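Local coordinates for dihydropteridine reductase (Caenorhabditis elegans, PDB 1OOE) that reduces quinonoid dihydropteridines to tetrahydropteridines with NADH or NADPH and so probably regenerates tetrahydrobiopterin, working as a homodimeric short-chain dehydrogenase/reductase, at the interface of chains A and B. Numbering follows the deposited sequence. Chains: chain A/B, Dihydropteridine reductase.

Contact 1: the interface of chains A and B. Residues chain A 109, 116, 153, 156-157, 162; chain B 87-89, 93, 141.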
loop_
_atom_site.group_PDB
_atom_site.type_symbol
_atom_site.label_atom_id
_atom_site.label_comp_id
_atom_site.label_asym_id
_atom_site.label_seq_id
_atom_site.Cartn_x
_atom_site.Cartn_y
_atom_site.Cartn_z
ATOM N N ALA A 109 0.944 -10.743 1.165
ATOM C CA ALA A 109 1.387 -10.814 2.552
ATOM C C ALA A 109 1.272 -12.224 3.119
ATOM O O ALA A 109 2.160 -12.676 3.837
ATOM C CB ALA A 109 0.587 -9.847 3.404
ATOM N N THR A 116 8.133 -17.569 5.128
ATOM C CA THR A 116 8.951 -17.492 6.332
ATOM C C THR A 116 8.785 -18.761 7.155
ATOM O O THR A 116 9.674 -19.143 7.916
ATOM C CB THR A 116 8.573 -16.269 7.200
ATOM O OG1 THR A 116 7.205 -16.372 7.612
ATOM C CG2 THR A 116 8.767 -14.982 6.416
ATOM N N LEU A 153 6.753 -4.085 -0.066
ATOM C CA LEU A 153 6.841 -5.338 0.680
ATOM C C LEU A 153 8.023 -6.132 0.145
ATOM O O LEU A 153 8.783 -6.740 0.901
ATOM C CB LEU A 153 5.550 -6.143 0.500
ATOM C CG LEU A 153 5.553 -7.612 0.943
ATOM C CD1 LEU A 153 5.841 -7.717 2.428
ATOM C CD2 LEU A 153 4.212 -8.236 0.627
ATOM N N SER A 156 11.265 -4.823 1.560
ATOM C CA SER A 156 11.436 -5.166 2.972
ATOM C C SER A 156 11.808 -6.639 3.159
ATOM O O SER A 156 12.646 -6.970 3.993
ATOM C CB SER A 156 10.160 -4.856 3.757
ATOM O OG SER A 156 9.926 -3.458 3.812
ATOM N N LEU A 157 11.187 -7.521 2.383
ATOM C CA LEU A 157 11.470 -8.953 2.484
ATOM C C LEU A 157 12.888 -9.321 2.042
ATOM O O LEU A 157 13.498 -10.245 2.593
ATOM C CB LEU A 157 10.456 -9.751 1.657
ATOM C CG LEU A 157 8.996 -9.682 2.114
ATOM C CD1 LEU A 157 8.110 -10.345 1.077
ATOM C CD2 LEU A 157 8.837 -10.363 3.470
ATOM N N SER A 162 14.224 -10.020 7.687
ATOM C CA SER A 162 12.837 -9.783 7.301
ATOM C C SER A 162 11.993 -10.974 7.735
ATOM O O SER A 162 10.775 -10.876 7.859
ATOM C CB SER A 162 12.732 -9.649 5.791
ATOM O OG SER A 162 12.934 -10.918 5.190
ATOM N N SER B 87 8.314 -7.975 11.804
ATOM C CA SER B 87 8.890 -8.486 10.562
ATOM C C SER B 87 7.918 -9.564 10.082
ATOM O O SER B 87 6.895 -9.798 10.723
ATOM C CB SER B 87 10.263 -9.114 10.813
ATOM O OG SER B 87 10.123 -10.369 11.461
ATOM N N ALA B 88 8.231 -10.223 8.971
ATOM C CA ALA B 88 7.344 -11.259 8.447
ATOM C C ALA B 88 7.297 -12.507 9.330
ATOM O O ALA B 88 6.366 -13.308 9.232
ATOM C CB ALA B 88 7.755 -11.637 7.028
ATOM N N SER B 89 8.289 -12.680 10.195
ATOM C CA SER B 89 8.297 -13.850 11.068
ATOM C C SER B 89 7.548 -13.583 12.369
ATOM O O SER B 89 7.283 -14.507 13.145
ATOM C CB SER B 89 9.737 -14.283 11.367
ATOM O OG SER B 89 10.471 -13.247 11.998
ATOM N N PHE B 93 2.467 -10.263 12.267
ATOM C CA PHE B 93 2.802 -9.622 10.997
ATOM C C PHE B 93 1.542 -9.169 10.268
ATOM O O PHE B 93 1.373 -7.983 9.981
ATOM C CB PHE B 93 3.596 -10.586 10.103
ATOM C CG PHE B 93 3.692 -10.150 8.659
ATOM C CD1 PHE B 93 4.083 -8.855 8.325
ATOM C CD2 PHE B 93 3.406 -11.047 7.634
ATOM C CE1 PHE B 93 4.186 -8.460 6.988
ATOM C CE2 PHE B 93 3.507 -10.663 6.294
ATOM C CZ PHE B 93 3.897 -9.367 5.972
ATOM N N ILE B 141 7.297 -4.273 8.575
ATOM C CA ILE B 141 6.822 -4.458 7.212
ATOM C C ILE B 141 5.426 -3.914 6.907
ATOM O O ILE B 141 5.228 -3.272 5.871
ATOM C CB ILE B 141 6.923 -5.948 6.827
ATOM C CG1 ILE B 141 8.391 -6.390 6.920
ATOM C CG2 ILE B 141 6.425 -6.163 5.404
ATOM C CD1 ILE B 141 8.640 -7.835 6.544
HETATM O O HOH W 1 7.223 -3.310 3.625
#

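Contact 2: the interface of chains A and B. Residues chain A 155-156, 159-162; chain B 136-138, 141.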
loop_
_atom_site.group_PDB
_atom_site.type_symbol
_atom_site.label_atom_id
_atom_site.label_comp_id
_atom_site.label_asym_id
_atom_site.label_seq_id
_atom_site.Cartn_x
_atom_site.Cartn_y
_atom_site.Cartn_z
ATOM N N SER A 155 10.774 -5.012 -1.195
ATOM C CA SER A 155 12.042 -4.464 -0.724
ATOM C C SER A 155 12.308 -4.818 0.733
ATOM O O SER A 155 13.446 -5.097 1.101
ATOM C CB SER A 155 12.101 -2.940 -0.919
ATOM O OG SER A 155 11.278 -2.237 -0.003
ATOM N N SER A 156 11.265 -4.823 1.560
ATOM C CA SER A 156 11.436 -5.166 2.972
ATOM C C SER A 156 11.808 -6.639 3.159
ATOM O O SER A 156 12.646 -6.970 3.993
ATOM C CB SER A 156 10.160 -4.856 3.757
ATOM O OG SER A 156 9.926 -3.458 3.812
ATOM N N ALA A 159 15.468 -7.519 2.437
ATOM C CA ALA A 159 16.397 -6.995 3.430
ATOM C C ALA A 159 16.708 -7.999 4.532
ATOM O O ALA A 159 15.994 -8.984 4.724
ATOM C CB ALA A 159 15.845 -5.710 4.034
ATOM N N LYS A 160 17.789 -7.731 5.254
ATOM C CA LYS A 160 18.235 -8.588 6.342
ATOM C C LYS A 160 17.233 -8.620 7.494
ATOM O O LYS A 160 16.655 -7.594 7.858
ATOM C CB LYS A 160 19.594 -8.094 6.846
ATOM C CG LYS A 160 20.242 -8.979 7.891
ATOM C CD LYS A 160 21.621 -8.456 8.260
ATOM C CE LYS A 160 22.262 -9.319 9.328
ATOM N NZ LYS A 160 21.420 -9.375 10.552
ATOM N N ASP A 161 17.042 -9.811 8.058
ATOM C CA ASP A 161 16.134 -10.036 9.181
ATOM C C ASP A 161 14.669 -9.714 8.901
ATOM O O ASP A 161 13.952 -9.216 9.772
ATOM C CB ASP A 161 16.603 -9.254 10.411
ATOM C CG ASP A 161 17.967 -9.703 10.898
ATOM O OD1 ASP A 161 18.194 -10.929 10.970
ATOM O OD2 ASP A 161 18.807 -8.835 11.213
ATOM N N SER A 162 14.224 -10.020 7.687
ATOM C CA SER A 162 12.837 -9.783 7.301
ATOM C C SER A 162 11.993 -10.974 7.735
ATOM O O SER A 162 10.775 -10.876 7.859
ATOM C CB SER A 162 12.732 -9.649 5.791
ATOM O OG SER A 162 12.934 -10.918 5.190
ATOM N N PRO B 136 13.664 0.108 2.586
ATOM C CA PRO B 136 13.144 -1.144 3.152
ATOM C C PRO B 136 12.880 -1.031 4.658
ATOM O O PRO B 136 13.614 -0.341 5.371
ATOM C CB PRO B 136 14.251 -2.154 2.837
ATOM C CG PRO B 136 14.882 -1.601 1.588
ATOM C CD PRO B 136 14.938 -0.117 1.881
ATOM N N THR B 137 11.837 -1.705 5.140
ATOM C CA THR B 137 11.506 -1.677 6.568
ATOM C C THR B 137 11.235 -3.092 7.079
ATOM O O THR B 137 10.127 -3.412 7.500
ATOM C CB THR B 137 10.255 -0.787 6.865
ATOM O OG1 THR B 137 9.122 -1.261 6.123
ATOM C CG2 THR B 137 10.529 0.666 6.502
ATOM N N PRO B 138 12.261 -3.958 7.060
ATOM C CA PRO B 138 12.103 -5.340 7.521
ATOM C C PRO B 138 11.584 -5.537 8.948
ATOM O O PRO B 138 10.969 -6.564 9.237
ATOM C CB PRO B 138 13.501 -5.933 7.326
ATOM C CG PRO B 138 14.402 -4.740 7.476
ATOM C CD PRO B 138 13.659 -3.690 6.684
ATOM N N ILE B 141 7.297 -4.273 8.575
ATOM C CA ILE B 141 6.822 -4.458 7.212
ATOM C C ILE B 141 5.426 -3.914 6.907
ATOM O O ILE B 141 5.228 -3.272 5.871
ATOM C CB ILE B 141 6.923 -5.948 6.827
ATOM C CG1 ILE B 141 8.391 -6.390 6.920
ATOM C CG2 ILE B 141 6.425 -6.163 5.404
ATOM C CD1 ILE B 141 8.640 -7.835 6.544
HETATM O O HOH W 2 7.223 -3.310 3.625
#

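Contact 1: the interface of chains A and B
B:Ile141 pushes its gamma-methyl CG2 against the delta-methyl CD1 of A:Leu153 at 3.4 Å, a tight carbon contact in which the two side chains cross obliquely. With CG1 anti to its carbonyl carbon (chi1 -60°) and the chain extended beyond it, the same isoleucine lays CG1 beside A:Ser156 CB and carries CD1 to 4.0 Å from A:Leu157 CD2, the two side chains crossing at about a right angle. CD2 of A:Leu157 also touches the methyl of B:Ala88, which also meets A:Thr116 CG2 at 3.5 Å. B:Phe93 presents a ring edge to chain A: the carbonyl O of A:Ala109 lies in the plane of the ring at its edge, 3.5 Å from CE2, while B:Ala88 CA covers one face near the rim. At the polar rim the backbone N of B:Ala88 gives a hydrogen bond of 2.9 Å to A:Ser162 O, nearly in line with the carbonyl but bent at the hydrogen, 141°. Behind it, B:Ser87 OG accepts from the backbone N of B:Ser89 and from its hydroxyl, tying the turn that presents B:Ala88. An alanine in place of B:Ser87 would probably leave B:Ser89 N and OG without this acceptor and let the turn shift. In chain A, the hydroxyl OG of A:Ser162 donates to A:Leu157 O at 2.7 Å, tilted 23° from the carbonyl plane.

Contact 2: the interface of chains A and B
A:Ser156 and B:Thr137 meet through the serine hydroxyl: the backbone N of B:Thr137 donates to A:Ser156 OG over 2.9 Å, a fairly straight bond with 162° at the hydrogen. OG stands anti to its own carbonyl carbon (chi1 -67°), which turns it off the helix toward chain B. There it also pairs with the threonine hydroxyl OG1, at a longer 3.3 Å whose direction is not settled. A water 2.7 Å from A:Ser156 OG continues the chain to the carbonyl O of B:Ile141, so backbone, hydroxyl and water all converge on one serine oxygen and probably hold its rotation. Packed around this polar knot are two prolines. B:Pro136 sets its CB 3.5 Å from the carbonyl O of A:Ser155, and its CG also approaches the CB of that serine. B:Pro138 wedges between the end of the helix and the segment that follows: its CB lies 3.6 Å from A:Ser156 O and equally near the carbonyl O of A:Lys160, while its CG reaches the methyl of A:Ala159 at 3.9 Å. CA of A:Ser162 closes against the same proline CB. The side toward A:Lys160 and A:Asp161 is looser. A:Lys160 meets the proline through its backbone carbonyl, and its side chain runs away from chain B before NZ folds back to a salt bridge of 2.7 Å with A:Asp161 OD2, on the syn side of the carboxylate but 33° out of its plane. A:Asp161 loses little surface to the partner, so this ion pair probably steadies the chain A turn more than it joins the subunits. In the fold, the last turn of helix 141-158 and the loop after it in chain A receive the loop that leads into helix 141-158 of chain B.

Contact 1 and contact 2 are neighbouring parts of one dimer interface, with the centres of their C-alpha atoms about 6 Å apart. They share A:Ser156, A:Ser162 and B:Ile141, so helix 141-158 of each chain runs through both. Contact 1 adds helix 93-118 from both subunits and loop residues 87-89 of chain B; contact 2 adds more of the loop after helix 141-158 in chain A and the one before it in chain B. Because the interface is two-fold symmetric, each contact recurs with the chains exchanged. The common residues make the two a continuous surface that fits the homodimer formed by this enzyme.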